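PDB 4HA6: pyridoxine 4-oxidase from Mesorhizobium loti, which oxidises the 4-hydroxymethyl group of pyridoxine to the aldehyde pyridoxal with FAD as cofactor, as a member of the GMC oxidoreductase family. Local coordinates for residues 139-151 against 182-194. Numbering follows the deposited sequence.
Sequences GPLPIHLPADEVS and PNSLNIRDGRRVT
H144 and L185 pair through their backbones as a single antiparallel, hydrogen-bonded bridge: H144 N gives its hydrogen to L185 O at 2.7 Å, and L185 N returns one to H144 O at 2.9 Å. Packing is tightest next to this bridge, around N186. Its CG lies anti to the carbonyl carbon (chi1 -63°), which sends the amide to the P142 carbonyl, where ND2 donates to P142 O over 3.0 Å, somewhat bent and tilted from the carbonyl plane. The methyls of L141 and I143 close round the same amide, with I143 CD1 3.3 Å from N186 ND2. Asparagine suits the place because it is short yet carries a donor into apolar surroundings; a leucine here would probably leave P142 O without its side-chain donor and press a methyl against I143. P142, a compact, rigid ring, fits between two neighbours: its CD rests on V193 CG1 at 3.7 Å, and its CB sits over one face of the R188 guanidinium, 3.6 Å above the plane.

That exposed arginine marks the solvent side, its charge met by a salt bridge from NH1 to D126. At the other end a second apolar patch forms, partly exposed at P182: V150 CG2 lies 3.7 Å from P182 CG, and P146 CG meets L185 CD1. The H144 ring, with CG anti to its own N (chi1 173°), gives its NE2 hydrogen to E149 OE2 from above the carboxylate plane, tying the ring to the turn A147-V150.

N183, its OD1 accepting from M317 N, comes within about 4 Å (nearest atoms) of the bound pyridoxamine. Strand 141-142 pairs with strand 125-126, L141 packs on helices 195-199 and 490-506, and N186 touches FAD-binding H490 at the start of the latter, placing the contact beside the cofactor site.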
loop_
_atom_site.group_PDB
_atom_site.type_symbol
_atom_site.label_atom_id
_atom_site.label_comp_id
_atom_site.label_asym_id
_atom_site.label_seq_id
_atom_site.Cartn_x
_atom_site.Cartn_y
_atom_site.Cartn_z
ATOM N N GLY A 139 2.212 -19.298 -9.545
ATOM C CA GLY A 139 1.266 -18.198 -9.666
ATOM C C GLY A 139 1.825 -17.114 -10.567
ATOM O O GLY A 139 3.004 -17.150 -10.946
ATOM N N PRO A 140 0.991 -16.132 -10.910
ATOM C CA PRO A 140 1.397 -15.127 -11.903
ATOM C C PRO A 140 2.440 -14.106 -11.401
ATOM O O PRO A 140 3.142 -13.513 -12.231
ATOM C CB PRO A 140 0.075 -14.428 -12.246
ATOM C CG PRO A 140 -0.795 -14.634 -11.055
ATOM C CD PRO A 140 -0.410 -15.976 -10.483
ATOM N N LEU A 141 2.537 -13.911 -10.085
ATOM C CA LEU A 141 3.415 -12.898 -9.492
ATOM C C LEU A 141 4.686 -13.538 -8.956
ATOM O O LEU A 141 4.634 -14.238 -7.938
ATOM C CB LEU A 141 2.716 -12.217 -8.297
ATOM C CG LEU A 141 2.822 -10.708 -8.036
ATOM C CD1 LEU A 141 2.764 -10.382 -6.536
ATOM C CD2 LEU A 141 4.015 -10.054 -8.709
ATOM N N PRO A 142 5.832 -13.288 -9.619
ATOM C CA PRO A 142 7.108 -13.802 -9.105
ATOM C C PRO A 142 7.436 -13.190 -7.749
ATOM O O PRO A 142 7.311 -11.973 -7.565
ATOM C CB PRO A 142 8.130 -13.314 -10.140
ATOM C CG PRO A 142 7.339 -13.089 -11.384
ATOM C CD PRO A 142 5.990 -12.606 -10.917
ATOM N N ILE A 143 7.836 -14.032 -6.803
ATOM C CA ILE A 143 8.371 -13.551 -5.537
ATOM C C ILE A 143 9.847 -13.951 -5.481
ATOM O O ILE A 143 10.182 -15.137 -5.576
ATOM C CB ILE A 143 7.641 -14.158 -4.306
ATOM C CG1 ILE A 143 6.119 -14.216 -4.513
ATOM C CG2 ILE A 143 8.040 -13.406 -3.016
ATOM C CD1 ILE A 143 5.478 -12.881 -4.943
ATOM N N HIS A 144 10.728 -12.970 -5.321
ATOM C CA HIS A 144 12.167 -13.240 -5.305
ATOM C C HIS A 144 12.704 -13.135 -3.883
ATOM O O HIS A 144 12.355 -12.202 -3.149
ATOM C CB HIS A 144 12.869 -12.242 -6.236
ATOM C CG HIS A 144 14.368 -12.292 -6.195
ATOM N ND1 HIS A 144 15.084 -13.471 -6.197
ATOM C CD2 HIS A 144 15.286 -11.293 -6.186
ATOM C CE1 HIS A 144 16.378 -13.197 -6.179
ATOM N NE2 HIS A 144 16.527 -11.883 -6.173
ATOM N N LEU A 145 13.534 -14.102 -3.495
ATOM C CA LEU A 145 14.212 -14.086 -2.199
ATOM C C LEU A 145 15.676 -13.729 -2.437
ATOM O O LEU A 145 16.464 -14.581 -2.845
ATOM C CB LEU A 145 14.135 -15.464 -1.523
ATOM C CG LEU A 145 12.772 -16.024 -1.091
ATOM C CD1 LEU A 145 12.902 -17.388 -0.412
ATOM C CD2 LEU A 145 12.048 -15.053 -0.182
ATOM N N PRO A 146 16.046 -12.462 -2.194
ATOM C CA PRO A 146 17.420 -12.058 -2.500
ATOM C C PRO A 146 18.409 -12.705 -1.538
ATOM O O PRO A 146 18.087 -12.870 -0.360
ATOM C CB PRO A 146 17.392 -10.539 -2.279
ATOM C CG PRO A 146 15.925 -10.151 -2.379
ATOM C CD PRO A 146 15.224 -11.326 -1.744
ATOM N N ALA A 147 19.589 -13.071 -2.031
ATOM C CA ALA A 147 20.660 -13.561 -1.162
ATOM C C ALA A 147 21.999 -12.979 -1.614
ATOM O O ALA A 147 22.532 -12.054 -0.990
ATOM C CB ALA A 147 20.698 -15.083 -1.148
ATOM N N ASP A 148 22.528 -13.514 -2.708
ATOM C CA ASP A 148 23.809 -13.062 -3.223
ATOM C C ASP A 148 23.825 -11.558 -3.465
ATOM O O ASP A 148 24.806 -10.896 -3.171
ATOM C CB ASP A 148 24.149 -13.800 -4.517
ATOM C CG ASP A 148 24.664 -15.202 -4.269
ATOM O OD1 ASP A 148 24.282 -15.805 -3.243
ATOM O OD2 ASP A 148 25.455 -15.698 -5.104
ATOM N N GLU A 149 22.728 -11.009 -3.980
ATOM C CA GLU A 149 22.712 -9.592 -4.334
ATOM C C GLU A 149 22.409 -8.653 -3.164
ATOM O O GLU A 149 22.356 -7.434 -3.346
ATOM C CB GLU A 149 21.715 -9.335 -5.459
ATOM C CG GLU A 149 20.283 -9.654 -5.076
ATOM C CD GLU A 149 19.860 -10.999 -5.594
ATOM O OE1 GLU A 149 20.025 -12.017 -4.863
ATOM O OE2 GLU A 149 19.379 -11.028 -6.749
ATOM N N VAL A 150 22.222 -9.199 -1.965
ATOM C CA VAL A 150 21.993 -8.347 -0.792
ATOM C C VAL A 150 23.230 -7.514 -0.450
ATOM O O VAL A 150 24.348 -8.037 -0.364
ATOM C CB VAL A 150 21.562 -9.167 0.441
ATOM C CG1 VAL A 150 21.484 -8.286 1.673
ATOM C CG2 VAL A 150 20.229 -9.847 0.190
ATOM N N SER A 151 23.023 -6.215 -0.258
ATOM C CA SER A 151 24.106 -5.293 0.090
ATOM C C SER A 151 24.876 -5.706 1.358
ATOM O O SER A 151 24.275 -6.124 2.350
ATOM C CB SER A 151 23.528 -3.889 0.273
ATOM O OG SER A 151 24.416 -3.070 0.996
ATOM N N PRO A 182 16.297 -10.385 4.358
ATOM C CA PRO A 182 16.103 -9.463 3.234
ATOM C C PRO A 182 14.626 -9.454 2.853
ATOM O O PRO A 182 13.980 -10.505 2.945
ATOM C CB PRO A 182 16.907 -10.113 2.094
ATOM C CG PRO A 182 17.875 -11.041 2.764
ATOM C CD PRO A 182 17.188 -11.512 4.022
ATOM N N ASN A 183 14.095 -8.305 2.439
ATOM C CA ASN A 183 12.724 -8.251 1.943
ATOM C C ASN A 183 12.555 -9.122 0.711
ATOM O O ASN A 183 13.411 -9.118 -0.170
ATOM C CB ASN A 183 12.341 -6.816 1.571
ATOM C CG ASN A 183 12.516 -5.846 2.724
ATOM O OD1 ASN A 183 12.429 -6.235 3.881
ATOM N ND2 ASN A 183 12.773 -4.578 2.407
ATOM N N SER A 184 11.458 -9.871 0.647
ATOM C CA SER A 184 11.072 -10.529 -0.595
ATOM C C SER A 184 10.641 -9.447 -1.575
ATOM O O SER A 184 10.097 -8.420 -1.154
ATOM C CB SER A 184 9.931 -11.520 -0.356
ATOM O OG SER A 184 10.310 -12.515 0.598
ATOM N N LEU A 185 10.890 -9.669 -2.868
ATOM C CA LEU A 185 10.668 -8.635 -3.886
ATOM C C LEU A 185 9.958 -9.168 -5.131
ATOM O O LEU A 185 10.170 -10.322 -5.527
ATOM C CB LEU A 185 11.998 -8.018 -4.311
ATOM C CG LEU A 185 12.832 -7.284 -3.266
ATOM C CD1 LEU A 185 14.204 -6.985 -3.820
ATOM C CD2 LEU A 185 12.142 -6.004 -2.864
ATOM N N ASN A 186 9.125 -8.333 -5.753
ATOM C CA ASN A 186 8.525 -8.703 -7.036
ATOM C C ASN A 186 9.462 -8.315 -8.160
ATOM O O ASN A 186 9.265 -7.284 -8.817
ATOM C CB ASN A 186 7.158 -8.049 -7.258
ATOM C CG ASN A 186 6.118 -8.477 -6.233
ATOM O OD1 ASN A 186 5.301 -7.662 -5.796
ATOM N ND2 ASN A 186 6.136 -9.759 -5.850
ATOM N N ILE A 187 10.487 -9.142 -8.356
ATOM C CA ILE A 187 11.511 -8.940 -9.381
ATOM C C ILE A 187 11.744 -10.290 -10.057
ATOM O O ILE A 187 11.711 -11.335 -9.399
ATOM C CB ILE A 187 12.842 -8.421 -8.763
ATOM C CG1 ILE A 187 12.645 -7.064 -8.084
ATOM C CG2 ILE A 187 13.939 -8.300 -9.815
ATOM C CD1 ILE A 187 13.928 -6.468 -7.494
ATOM N N ARG A 188 11.931 -10.273 -11.374
ATOM C CA ARG A 188 12.315 -11.465 -12.124
ATOM C C ARG A 188 13.292 -11.053 -13.222
ATOM O O ARG A 188 13.010 -10.125 -13.993
ATOM C CB ARG A 188 11.093 -12.169 -12.733
ATOM C CG ARG A 188 11.461 -13.282 -13.719
ATOM C CD ARG A 188 10.539 -14.491 -13.585
ATOM N NE ARG A 188 10.703 -15.153 -12.292
ATOM C CZ ARG A 188 9.865 -16.065 -11.801
ATOM N NH1 ARG A 188 8.793 -16.435 -12.493
ATOM N NH2 ARG A 188 10.092 -16.606 -10.610
ATOM N N ASP A 189 14.443 -11.729 -13.268
ATOM C CA ASP A 189 15.506 -11.450 -14.240
ATOM C C ASP A 189 16.002 -10.014 -14.137
ATOM O O ASP A 189 16.274 -9.362 -15.149
ATOM C CB ASP A 189 15.036 -11.762 -15.667
ATOM C CG ASP A 189 14.506 -13.186 -15.809
ATOM O OD1 ASP A 189 15.014 -14.086 -15.107
ATOM O OD2 ASP A 189 13.578 -13.403 -16.623
ATOM N N GLY A 190 16.089 -9.514 -12.908
ATOM C CA GLY A 190 16.535 -8.156 -12.672
ATOM C C GLY A 190 15.481 -7.108 -12.966
ATOM O O GLY A 190 15.722 -5.913 -12.779
ATOM N N ARG A 191 14.307 -7.545 -13.413
ATOM C CA ARG A 191 13.249 -6.607 -13.781
ATOM C C ARG A 191 12.113 -6.550 -12.774
ATOM O O ARG A 191 11.610 -7.592 -12.334
ATOM C CB ARG A 191 12.653 -6.982 -15.131
ATOM C CG ARG A 191 12.833 -5.912 -16.173
ATOM C CD ARG A 191 14.061 -6.215 -16.991
ATOM N NE ARG A 191 13.895 -7.484 -17.692
ATOM C CZ ARG A 191 13.550 -7.595 -18.972
ATOM N NH1 ARG A 191 13.352 -6.506 -19.703
ATOM N NH2 ARG A 191 13.417 -8.796 -19.523
ATOM N N ARG A 192 11.686 -5.338 -12.438
ATOM C CA ARG A 192 10.492 -5.181 -11.620
ATOM C C ARG A 192 9.330 -5.860 -12.338
ATOM O O ARG A 192 9.248 -5.851 -13.581
ATOM C CB ARG A 192 10.190 -3.705 -11.339
ATOM C CG ARG A 192 9.215 -3.068 -12.305
ATOM C CD ARG A 192 8.166 -2.225 -11.598
ATOM N NE ARG A 192 8.735 -1.084 -10.889
ATOM C CZ ARG A 192 8.169 -0.537 -9.820
ATOM N NH1 ARG A 192 7.029 -1.035 -9.381
ATOM N NH2 ARG A 192 8.725 0.499 -9.198
ATOM N N VAL A 193 8.460 -6.498 -11.566
ATOM C CA VAL A 193 7.257 -7.114 -12.132
ATOM C C VAL A 193 6.021 -6.495 -11.475
ATOM O O VAL A 193 5.865 -6.562 -10.254
ATOM C CB VAL A 193 7.246 -8.644 -11.921
ATOM C CG1 VAL A 193 5.970 -9.233 -12.494
ATOM C CG2 VAL A 193 8.478 -9.278 -12.567
ATOM N N THR A 194 5.144 -5.895 -12.274
ATOM C CA THR A 194 3.980 -5.216 -11.717
ATOM C C THR A 194 2.729 -6.065 -11.816
ATOM O O THR A 194 2.736 -7.147 -12.413
ATOM C CB THR A 194 3.703 -3.901 -12.449
ATOM O OG1 THR A 194 3.194 -4.184 -13.760
ATOM C CG2 THR A 194 4.972 -3.098 -12.571
#